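PDB 3KNZ: putative sugar binding protein from Salmonella enterica subsp. enterica serovar Typhimurium, which probably binds phosphosugars or related carbohydrate derivatives through its SIS domain fold, its precise biological role being unsettled. Local coordinates for residues Thr113-Ala116 against Met117-Arg121; Leu174-Ala177 against Gly178-Arg182. One frame throughout, in Å; residues are numbered along the deposited sequence.

Contact 1: residues Thr113-Ala116 against Met117-Arg121; sequences TLAA and MERAR
Arg119 folds back over Ala115 and Ala116 on helix 111-122, the crossover helix of a beta-alpha-beta unit between strands 99-105 and 126-131 of the SIS domain, and the segment illustrates how successive helical turns settle their polar groups. Four successive carbonyls, those of Thr113, Leu114, Ala115 and Ala116, each accept the amide N-H four residues on. The bond from Met117 N to Thr113 O is the straightest, 166° at the hydrogen over 2.9 Å, while that from Arg119 N to Ala115 O bends to 148°. The Arg119 chain turns at chi3 (-56°), which lays one face of the guanidinium over the backbone: Ala115 O and Ala116 CA both sit 3.4 Å from its plane, toward the rim. Although NH1 lies near Ala115 O, the angle is too poor for a hydrogen bond; NE instead donates to the carbonyl of Leu88, so the arginine ties this helix to the chain just before helix 90-95. Thr113 likewise satisfies its hydroxyl outside the pair, with Ser110 OG, and Arg121 forms a salt bridge with Asp143. The side chain of Met117, a selenomethionine, crosses that of Thr113 at a slant, with SE 4.0 Å from Thr113 CG2, and touches Ser129 of strand 126-131. The carboxylate of Glu118 has an apolar neighbour one turn back, its OE2 standing 3.9 Å from Leu114 CD1.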
loop_
_atom_site.group_PDB
_atom_site.type_symbol
_atom_site.label_atom_id
_atom_site.label_comp_id
_atom_site.label_asym_id
_atom_site.label_seq_id
_atom_site.Cartn_x
_atom_site.Cartn_y
_atom_site.Cartn_z
ATOM N N THR A 113 13.827 4.661 6.429
ATOM C CA THR A 113 13.087 5.563 7.307
ATOM C C THR A 113 13.972 6.739 7.711
ATOM O O THR A 113 13.530 7.887 7.690
ATOM C CB THR A 113 12.560 4.834 8.536
ATOM O OG1 THR A 113 11.609 3.854 8.109
ATOM C CG2 THR A 113 11.879 5.806 9.498
ATOM N N LEU A 114 15.227 6.454 8.053
ATOM C CA LEU A 114 16.177 7.505 8.411
ATOM C C LEU A 114 16.281 8.535 7.275
ATOM O O LEU A 114 16.150 9.742 7.506
ATOM C CB LEU A 114 17.554 6.908 8.723
ATOM C CG LEU A 114 18.662 7.896 9.107
ATOM C CD1 LEU A 114 18.217 8.822 10.228
ATOM C CD2 LEU A 114 19.930 7.150 9.497
ATOM N N ALA A 115 16.513 8.048 6.057
ATOM C CA ALA A 115 16.641 8.911 4.885
ATOM C C ALA A 115 15.369 9.732 4.667
ATOM O O ALA A 115 15.437 10.901 4.308
ATOM C CB ALA A 115 16.955 8.082 3.652
ATOM N N ALA A 116 14.209 9.126 4.888
ATOM C CA ALA A 116 12.947 9.838 4.714
ATOM C C ALA A 116 12.890 11.002 5.707
ATOM O O ALA A 116 12.574 12.130 5.337
ATOM C CB ALA A 116 11.763 8.897 4.892
HETATM N N MSE A 117 13.230 10.727 6.962
HETATM C CA MSE A 117 13.232 11.757 7.995
HETATM C C MSE A 117 14.208 12.884 7.666
HETATM O O MSE A 117 13.882 14.061 7.837
HETATM C CB MSE A 117 13.579 11.142 9.347
HETATM C CG MSE A 117 12.505 10.214 9.850
HETATM SE SE MSE A 117 13.074 9.183 11.376
HETATM C CE MSE A 117 13.436 10.634 12.635
ATOM N N GLU A 118 15.398 12.529 7.193
ATOM C CA GLU A 118 16.383 13.543 6.825
ATOM C C GLU A 118 15.875 14.372 5.649
ATOM O O GLU A 118 16.126 15.574 5.581
ATOM C CB GLU A 118 17.761 12.924 6.539
ATOM C CG GLU A 118 18.498 12.503 7.805
ATOM C CD GLU A 118 19.748 11.665 7.544
ATOM O OE1 GLU A 118 19.954 11.210 6.396
ATOM O OE2 GLU A 118 20.523 11.447 8.503
ATOM N N ARG A 119 15.137 13.750 4.736
ATOM C CA ARG A 119 14.598 14.502 3.611
ATOM C C ARG A 119 13.516 15.468 4.070
ATOM O O ARG A 119 13.449 16.601 3.589
ATOM C CB ARG A 119 14.066 13.580 2.518
ATOM C CG ARG A 119 15.162 12.849 1.751
ATOM C CD ARG A 119 14.615 12.153 0.508
ATOM N NE ARG A 119 13.532 11.221 0.816
ATOM C CZ ARG A 119 13.702 9.940 1.145
ATOM N NH1 ARG A 119 14.917 9.414 1.219
ATOM N NH2 ARG A 119 12.645 9.179 1.406
ATOM N N ALA A 120 12.682 15.026 5.006
ATOM C CA ALA A 120 11.612 15.867 5.528
ATOM C C ALA A 120 12.201 17.028 6.316
ATOM O O ALA A 120 11.731 18.166 6.234
ATOM C CB ALA A 120 10.673 15.054 6.409
ATOM N N ARG A 121 13.256 16.739 7.061
ATOM C CA ARG A 121 13.876 17.744 7.897
ATOM C C ARG A 121 14.537 18.840 7.054
ATOM O O ARG A 121 14.450 20.020 7.382
ATOM C CB ARG A 121 14.897 17.079 8.823
ATOM C CG ARG A 121 15.095 17.791 10.144
ATOM C CD ARG A 121 16.113 17.066 10.979
ATOM N NE ARG A 121 16.031 17.433 12.385
ATOM C CZ ARG A 121 16.824 16.933 13.325
ATOM N NH1 ARG A 121 17.766 16.059 13.003
ATOM N NH2 ARG A 121 16.684 17.310 14.589
#

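Contact 2: residues Leu174-Ala177 against Gly178-Arg182; sequences LAVA and GQQQR
Ala177 and Arg182 are joined by the six-to-one backbone bond (residue i+5 to i) of a Schellman motif, which ends helix 161-179 and serves as a worked example of how a helix stops. Arg182 N donates to Ala177 O at 2.8 Å, nearly along the C=O axis, and inside this loop Gln181 N reaches Gly178 O at 2.9 Å. Gln181, the C-prime residue, makes the turn possible by adopting positive phi (50°). Ahead of it the helical pattern persists through Gln180 N, which still bonds Val176 O.

The close-packed side holds Val176, Ala177 and the ends of Gln180 and Arg182. Val176 and Gln180 run side by side in the same direction, and CG1 of the valine lies 3.6 Å from Gln180 NE2. That amide nitrogen is hydrogen-bonded to Thr46 OG1 on helix 36-47, while OE1 receives Arg182. The arginine bends at chi3 (-62°), bringing one guanidinium face over Ala177 CA; its NH2 also donates to the carbonyl of Trp75, at the end of helix 59-76. Val176 and Ala177 themselves are buried against Cys76 and Trp75 of that helix.

The solvent side belongs to Gln181, exposed and directed away from the preceding turn. Gln179 is intermediate: partly exposed, bent at chi2, and resting on Trp39 and Ala42 of helix 36-47. Back on the packed side, the guanidinium is held at its edge: Arg182 NH2 bonds Gln180 OE1 at 2.9 Å, with the oxygen 4° out of the guanidinium plane.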
loop_
_atom_site.group_PDB
_atom_site.type_symbol
_atom_site.label_atom_id
_atom_site.label_comp_id
_atom_site.label_asym_id
_atom_site.label_seq_id
_atom_site.Cartn_x
_atom_site.Cartn_y
_atom_site.Cartn_z
ATOM N N LEU A 174 -3.684 11.560 21.912
ATOM C CA LEU A 174 -4.319 12.069 23.132
ATOM C C LEU A 174 -3.560 13.268 23.684
ATOM O O LEU A 174 -4.164 14.179 24.266
ATOM C CB LEU A 174 -4.449 10.966 24.189
ATOM C CG LEU A 174 -5.743 10.143 24.129
ATOM C CD1 LEU A 174 -6.273 9.984 22.713
ATOM C CD2 LEU A 174 -5.570 8.791 24.821
ATOM N N ALA A 175 -2.239 13.267 23.501
ATOM C CA ALA A 175 -1.409 14.379 23.944
ATOM C C ALA A 175 -1.722 15.615 23.095
ATOM O O ALA A 175 -1.840 16.722 23.623
ATOM C CB ALA A 175 0.068 14.022 23.859
ATOM N N VAL A 176 -1.873 15.424 21.783
ATOM C CA VAL A 176 -2.195 16.533 20.887
ATOM C C VAL A 176 -3.583 17.093 21.207
ATOM O O VAL A 176 -3.773 18.313 21.244
ATOM C CB VAL A 176 -2.114 16.118 19.391
ATOM C CG1 VAL A 176 -2.708 17.201 18.490
ATOM C CG2 VAL A 176 -0.667 15.805 18.998
ATOM N N ALA A 177 -4.544 16.202 21.449
ATOM C CA ALA A 177 -5.908 16.628 21.791
ATOM C C ALA A 177 -5.907 17.400 23.119
ATOM O O ALA A 177 -6.654 18.368 23.287
ATOM C CB ALA A 177 -6.861 15.428 21.851
ATOM N N GLY A 178 -5.059 16.982 24.053
ATOM C CA GLY A 178 -4.950 17.666 25.336
ATOM C C GLY A 178 -4.407 19.078 25.195
ATOM O O GLY A 178 -5.023 20.030 25.666
ATOM N N GLN A 179 -3.244 19.213 24.558
ATOM C CA GLN A 179 -2.631 20.523 24.330
ATOM C C GLN A 179 -3.588 21.500 23.668
ATOM O O GLN A 179 -3.647 22.667 24.046
ATOM C CB GLN A 179 -1.387 20.394 23.450
ATOM C CG GLN A 179 -0.107 20.112 24.199
ATOM C CD GLN A 179 0.449 21.346 24.892
ATOM O OE1 GLN A 179 0.165 22.476 24.491
ATOM N NE2 GLN A 179 1.265 21.133 25.922
ATOM N N GLN A 180 -4.340 21.019 22.687
ATOM C CA GLN A 180 -5.251 21.867 21.935
ATOM C C GLN A 180 -6.616 21.995 22.611
ATOM O O GLN A 180 -7.578 22.453 22.006
ATOM C CB GLN A 180 -5.363 21.329 20.508
ATOM C CG GLN A 180 -3.992 21.285 19.819
ATOM C CD GLN A 180 -3.985 20.628 18.451
ATOM O OE1 GLN A 180 -4.978 20.048 18.010
ATOM N NE2 GLN A 180 -2.841 20.705 17.775
ATOM N N GLN A 181 -6.676 21.597 23.878
ATOM C CA GLN A 181 -7.887 21.674 24.695
ATOM C C GLN A 181 -9.140 21.076 24.046
ATOM O O GLN A 181 -10.229 21.648 24.142
ATOM C CB GLN A 181 -8.143 23.119 25.139
ATOM C CG GLN A 181 -7.017 23.701 25.997
ATOM C CD GLN A 181 -7.412 24.995 26.686
ATOM O OE1 GLN A 181 -8.568 25.420 26.622
ATOM N NE2 GLN A 181 -6.456 25.620 27.366
ATOM N N ARG A 182 -8.974 19.926 23.397
ATOM C CA ARG A 182 -10.095 19.215 22.771
ATOM C C ARG A 182 -10.353 17.871 23.449
ATOM O O ARG A 182 -11.150 17.068 22.970
ATOM C CB ARG A 182 -9.852 19.008 21.273
ATOM C CG ARG A 182 -9.939 20.289 20.444
ATOM C CD ARG A 182 -9.692 20.039 18.958
ATOM N NE ARG A 182 -8.349 19.512 18.712
ATOM C CZ ARG A 182 -8.043 18.222 18.596
ATOM N NH1 ARG A 182 -8.985 17.288 18.686
ATOM N NH2 ARG A 182 -6.783 17.866 18.384
#

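Both contacts are local, contact 1 inside one helix and contact 2 across the end of another; their centres lie about 26 Å apart and no atoms of the two meet (nearest about 16 Å). Contact 1 is the more buried, in the run of a helix whose flanks meet a strand and helix 90-95; contact 2 is partly buried, against helices 36-47 and 59-76, with one side facing solvent. In contact 1 the i to i+4 backbone bonds continue unbroken, whereas contact 2 keeps three of them before the Schellman turn takes over at Ala177 O. In each an arginine folds over the preceding backbone and donates to a distant main-chain carbonyl, but Arg182 also has a glutamine of its own segment as acceptor.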